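PDB 1HI9: dipeptide transport protein DPPA from Bacillus subtilis, which removes N-terminal D-amino acids from peptides such as D-Ala-D-Ala, as a zinc-dependent aminopeptidase that assembles into a self-compartmentalizing decamer. Local coordinates for residues S114-I118 with V131-G135; V121-N127 with P217-F223. All blocks are in the same frame, centred on the assembly; numbering follows the deposited sequence.

Interaction 1: S114-I118 with V131-G135. With ZN (zinc ion), chain F.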
# COMPACT_ATOMS: atom_id res chain seq x y z
N SER A 114 -26.48 -12.98 12.69
CA SER A 114 -27.83 -12.46 12.51
C SER A 114 -27.84 -11.07 11.84
O SER A 114 -27.05 -10.19 12.18
CB SER A 114 -28.53 -12.36 13.86
OG SER A 114 -27.86 -11.45 14.71
N HIS A 115 -28.75 -10.91 10.89
CA HIS A 115 -28.92 -9.64 10.18
C HIS A 115 -30.05 -9.81 9.17
O HIS A 115 -30.57 -10.91 9.03
CB HIS A 115 -27.65 -9.23 9.44
CG HIS A 115 -27.30 -10.14 8.30
ND1 HIS A 115 -26.75 -11.39 8.49
CD2 HIS A 115 -27.47 -9.99 6.97
CE1 HIS A 115 -26.59 -11.97 7.32
NE2 HIS A 115 -27.02 -11.15 6.38
N SER A 116 -30.42 -8.72 8.51
CA SER A 116 -31.48 -8.73 7.50
C SER A 116 -31.08 -7.88 6.29
O SER A 116 -31.20 -6.66 6.33
CB SER A 116 -32.79 -8.18 8.09
OG SER A 116 -33.25 -8.99 9.14
N MET A 117 -30.61 -8.54 5.24
CA MET A 117 -30.16 -7.90 4.00
C MET A 117 -28.90 -7.05 4.17
O MET A 117 -27.87 -7.36 3.58
CB MET A 117 -31.27 -7.06 3.38
CG MET A 117 -32.46 -7.88 2.87
SD MET A 117 -32.01 -9.21 1.69
CE MET A 117 -31.61 -8.27 0.21
N ILE A 118 -28.97 -5.99 4.96
CA ILE A 118 -27.80 -5.14 5.20
C ILE A 118 -27.61 -4.96 6.70
O ILE A 118 -28.56 -5.14 7.46
CB ILE A 118 -27.97 -3.75 4.56
CG1 ILE A 118 -29.22 -3.08 5.13
CG2 ILE A 118 -28.08 -3.89 3.05
CD1 ILE A 118 -29.33 -1.62 4.79
N VAL A 131 -40.37 -9.65 10.58
CA VAL A 131 -39.79 -10.66 9.69
C VAL A 131 -38.38 -10.27 9.24
O VAL A 131 -37.98 -9.10 9.30
CB VAL A 131 -40.64 -10.89 8.42
CG1 VAL A 131 -42.01 -11.41 8.80
CG2 VAL A 131 -40.75 -9.59 7.61
N GLY A 132 -37.63 -11.26 8.79
CA GLY A 132 -36.29 -11.02 8.29
C GLY A 132 -36.29 -11.51 6.86
O GLY A 132 -37.34 -11.56 6.22
N GLU A 133 -35.11 -11.86 6.36
CA GLU A 133 -35.00 -12.37 5.00
C GLU A 133 -35.92 -13.58 4.82
O GLU A 133 -36.62 -13.71 3.82
CB GLU A 133 -33.55 -12.80 4.71
CG GLU A 133 -32.59 -11.64 4.54
CD GLU A 133 -31.13 -12.07 4.62
OE1 GLU A 133 -30.79 -13.12 4.05
OE2 GLU A 133 -30.33 -11.34 5.24
N LEU A 134 -35.90 -14.45 5.82
CA LEU A 134 -36.71 -15.66 5.80
C LEU A 134 -38.18 -15.33 5.59
O LEU A 134 -38.83 -15.89 4.70
CB LEU A 134 -36.52 -16.41 7.11
CG LEU A 134 -36.94 -17.87 7.13
CD1 LEU A 134 -36.22 -18.58 8.27
CD2 LEU A 134 -38.44 -17.96 7.26
N GLY A 135 -38.69 -14.40 6.39
CA GLY A 135 -40.08 -14.01 6.30
C GLY A 135 -40.42 -13.35 4.99
O GLY A 135 -41.38 -13.74 4.33
ZN ZN F . -28.95 -13.58 4.61
O HOH W 1 -27.86 -12.03 3.70
O HOH W 2 -35.46 -7.89 10.34
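The dinuclear zinc site of this D-aminopeptidase is where His115, the assigned nucleophile, meets the metal ligand Glu133. Glu133 OE1 binds the zinc ion at 2.0 Å, and Asp8 and His104 complete the protein ligands of this metal. A water on the same zinc links the two side chains. The water is hydrogen-bonded to His115 NE2 at 2.9 Å. The same water donates to Glu133 OE2 at 3.0 Å. His115 CG sits between the backbone N and the carbonyl carbon (chi1 67°), which brings NE2 over to the water. The other ring nitrogen, ND1, is hydrogen-bonded to Met113 O. With an alanine here in place of His115, the zinc-bound water would probably lose its imidazole partner, and a gap is likely to open beside the Glu133 carboxylate.

Glu133 OE2 also accepts a hydrogen bond from Met117 N at 2.8 Å. The bond is nearly straight at 173° and reaches the oxygen on its anti side, 30° out of the carboxylate plane. This second-shell bond helps fix the rotation of the carboxylate. Met117 SD crosses beside Glu133 CG, 3.8 Å away. Farther from the metal, a second water bridges Ser116 OG and Val131 O, while Ser116 OG is also bonded to Ala107 N.

His104 stacks on the His115 ring, and Phe273 of a neighbouring subunit meets that ring edge-to-face. Gly132 is the N-cap residue of helix 133-143. Met117 packs on helix 254-268, and Ser116 rests against strand 121-126.

Interaction 2: V121-N127 with P217-F223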
# COMPACT_ATOMS: atom_id res chain seq x y z
N VAL A 121 -30.21 -2.61 8.89
CA VAL A 121 -31.60 -2.78 9.31
C VAL A 121 -31.72 -3.51 10.63
O VAL A 121 -30.97 -4.45 10.93
CB VAL A 121 -32.46 -3.54 8.26
CG1 VAL A 121 -32.19 -3.01 6.87
CG2 VAL A 121 -32.19 -5.02 8.35
N ARG A 122 -32.67 -3.06 11.44
CA ARG A 122 -32.91 -3.70 12.73
C ARG A 122 -34.11 -4.62 12.63
O ARG A 122 -34.10 -5.70 13.20
CB ARG A 122 -33.14 -2.65 13.82
CG ARG A 122 -31.87 -2.23 14.52
CD ARG A 122 -32.18 -1.22 15.57
NE ARG A 122 -33.14 -1.70 16.57
CZ ARG A 122 -32.84 -2.50 17.59
NH1 ARG A 122 -31.59 -2.92 17.75
NH2 ARG A 122 -33.77 -2.85 18.45
N HIS A 123 -35.13 -4.18 11.89
CA HIS A 123 -36.34 -4.98 11.71
C HIS A 123 -37.04 -4.68 10.38
O HIS A 123 -37.00 -3.56 9.87
CB HIS A 123 -37.37 -4.72 12.82
CG HIS A 123 -36.94 -5.20 14.18
ND1 HIS A 123 -36.63 -4.33 15.20
CD2 HIS A 123 -36.76 -6.45 14.67
CE1 HIS A 123 -36.27 -5.03 16.27
NE2 HIS A 123 -36.34 -6.31 15.97
N PHE A 124 -37.68 -5.71 9.84
CA PHE A 124 -38.47 -5.61 8.63
C PHE A 124 -39.90 -5.88 9.12
O PHE A 124 -40.10 -6.71 10.02
CB PHE A 124 -38.09 -6.71 7.63
CG PHE A 124 -36.95 -6.35 6.72
CD1 PHE A 124 -36.20 -7.35 6.09
CD2 PHE A 124 -36.63 -5.02 6.47
CE1 PHE A 124 -35.15 -7.03 5.24
CE2 PHE A 124 -35.59 -4.69 5.62
CZ PHE A 124 -34.85 -5.70 4.99
N TYR A 125 -40.88 -5.20 8.55
CA TYR A 125 -42.27 -5.40 8.94
C TYR A 125 -43.19 -5.47 7.72
O TYR A 125 -43.11 -4.64 6.80
CB TYR A 125 -42.78 -4.27 9.85
CG TYR A 125 -42.16 -4.16 11.22
CD1 TYR A 125 -41.14 -3.25 11.48
CD2 TYR A 125 -42.60 -4.98 12.27
CE1 TYR A 125 -40.57 -3.14 12.75
CE2 TYR A 125 -42.04 -4.88 13.54
CZ TYR A 125 -41.02 -3.96 13.77
OH TYR A 125 -40.46 -3.83 15.02
N ILE A 126 -44.06 -6.46 7.73
CA ILE A 126 -45.05 -6.62 6.69
C ILE A 126 -46.36 -6.58 7.45
O ILE A 126 -46.77 -7.57 8.06
CB ILE A 126 -44.90 -7.97 5.96
CG1 ILE A 126 -43.63 -7.97 5.12
CG2 ILE A 126 -46.10 -8.18 5.03
CD1 ILE A 126 -43.62 -6.88 4.04
N ASN A 127 -46.99 -5.40 7.45
CA ASN A 127 -48.24 -5.18 8.17
C ASN A 127 -48.04 -5.46 9.67
O ASN A 127 -48.74 -6.26 10.28
CB ASN A 127 -49.36 -6.07 7.61
CG ASN A 127 -50.13 -5.41 6.48
OD1 ASN A 127 -49.55 -4.76 5.61
ND2 ASN A 127 -51.44 -5.60 6.48
N PRO A 217 -49.78 -4.80 1.15
CA PRO A 217 -48.88 -4.78 2.30
C PRO A 217 -48.17 -3.47 2.57
O PRO A 217 -47.82 -2.73 1.65
CB PRO A 217 -47.90 -5.92 1.99
CG PRO A 217 -47.81 -5.88 0.51
CD PRO A 217 -49.25 -5.69 0.09
N VAL A 218 -48.00 -3.17 3.85
CA VAL A 218 -47.31 -1.97 4.26
C VAL A 218 -45.95 -2.43 4.76
O VAL A 218 -45.83 -3.17 5.75
CB VAL A 218 -48.04 -1.25 5.41
CG1 VAL A 218 -47.21 -0.10 5.92
CG2 VAL A 218 -49.39 -0.75 4.93
N LEU A 219 -44.91 -2.00 4.05
CA LEU A 219 -43.55 -2.35 4.40
C LEU A 219 -43.00 -1.34 5.39
O LEU A 219 -43.13 -0.14 5.19
CB LEU A 219 -42.67 -2.36 3.15
CG LEU A 219 -41.16 -2.55 3.38
CD1 LEU A 219 -40.92 -3.86 4.11
CD2 LEU A 219 -40.41 -2.53 2.04
N SER A 220 -42.42 -1.84 6.47
CA SER A 220 -41.82 -0.97 7.47
C SER A 220 -40.40 -1.47 7.70
O SER A 220 -40.16 -2.67 7.84
CB SER A 220 -42.61 -1.02 8.79
OG SER A 220 -43.78 -0.23 8.72
N ILE A 221 -39.46 -0.54 7.71
CA ILE A 221 -38.07 -0.89 7.93
C ILE A 221 -37.52 -0.01 9.02
O ILE A 221 -37.54 1.21 8.91
CB ILE A 221 -37.21 -0.68 6.67
CG1 ILE A 221 -37.82 -1.41 5.48
CG2 ILE A 221 -35.78 -1.16 6.93
CD1 ILE A 221 -37.10 -1.20 4.20
N GLU A 222 -37.05 -0.63 10.09
CA GLU A 222 -36.46 0.13 11.18
C GLU A 222 -34.95 0.03 10.99
O GLU A 222 -34.40 -1.08 10.98
CB GLU A 222 -36.85 -0.47 12.52
CG GLU A 222 -36.39 0.36 13.70
CD GLU A 222 -36.74 -0.29 15.04
OE1 GLU A 222 -37.92 -0.60 15.27
OE2 GLU A 222 -35.82 -0.48 15.85
N PHE A 223 -34.29 1.17 10.82
CA PHE A 223 -32.85 1.19 10.62
C PHE A 223 -32.10 1.45 11.93
O PHE A 223 -32.69 1.90 12.91
CB PHE A 223 -32.48 2.27 9.59
CG PHE A 223 -33.06 2.01 8.22
CD1 PHE A 223 -34.26 2.59 7.84
CD2 PHE A 223 -32.40 1.16 7.33
CE1 PHE A 223 -34.82 2.33 6.58
CE2 PHE A 223 -32.95 0.88 6.07
CZ PHE A 223 -34.16 1.47 5.69
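Arg122 and Glu222 form a salt bridge at one end of an antiparallel strand pair, 121-126 with 218-223, where the chain turns a corner at Arg122. Arg122 NE gives its N-H to Glu222 OE2 at 3.0 Å. The oxygen lies in the guanidinium plane, at its edge, and the two flat groups are 24° apart. Glu222 CG is anti to the backbone N (chi1 -174°) and the chain runs on extended, which carries the carboxylate alongside Arg122. The pair lies at a subunit contact, where Arg122 packs on Phe223 of a neighbouring subunit.

Arg122 and His123 both face Glu222 in a classic beta bulge. Glu222 O accepts a hydrogen bond from Arg122 N at 2.7 Å and a weak one from His123 N. Beyond the bulge the ladder is regular: Glu222 N bonds to His123 O, and Tyr125 and Ser220 exchange two backbone bonds. At the far end Asn127 N bonds to Val218 O. The Asn127 side chain closes the ladder, its OD1 bonded to Val218 N at 2.8 Å.

Phe124, Ile126, Leu219 and Ile221 share the sheet face turned to helices 133-143 and 254-268. The edge of the Phe124 ring meets Ile221, with CE2 3.8 Å from Ile221 CG2. Ile126 CD1 touches Leu219 CD1. Val121 CG1 bridges Ile221 CG2 and Phe223 CE2. On the opposite face His123, Tyr125, Ser220 and Glu222 stand together, and Tyr125 CB lies 3.4 Å from Ser220 CB.

Overall arrangement
Both contacts are largely buried, with centres about 10 Å apart, but they differ in depth and chemistry. Interaction 1 lies about 7 Å from the centre of the chain and depends on a metal, waters and one buried carboxylate. Interaction 2 lies about 16 Å out and rests on backbone bonds, an ion pair and apolar packing, with a more exposed end at Asn127. Their segments alternate along the chain. They also touch: Val131 N probably bonds to Phe124 O, joining strands 129-131 and 121-126, and the Phe124 ring packs on Ser116 and Met117. The antiparallel sheet thus borders the loop that carries His115. Helix 254-268 packs on residues of both contacts.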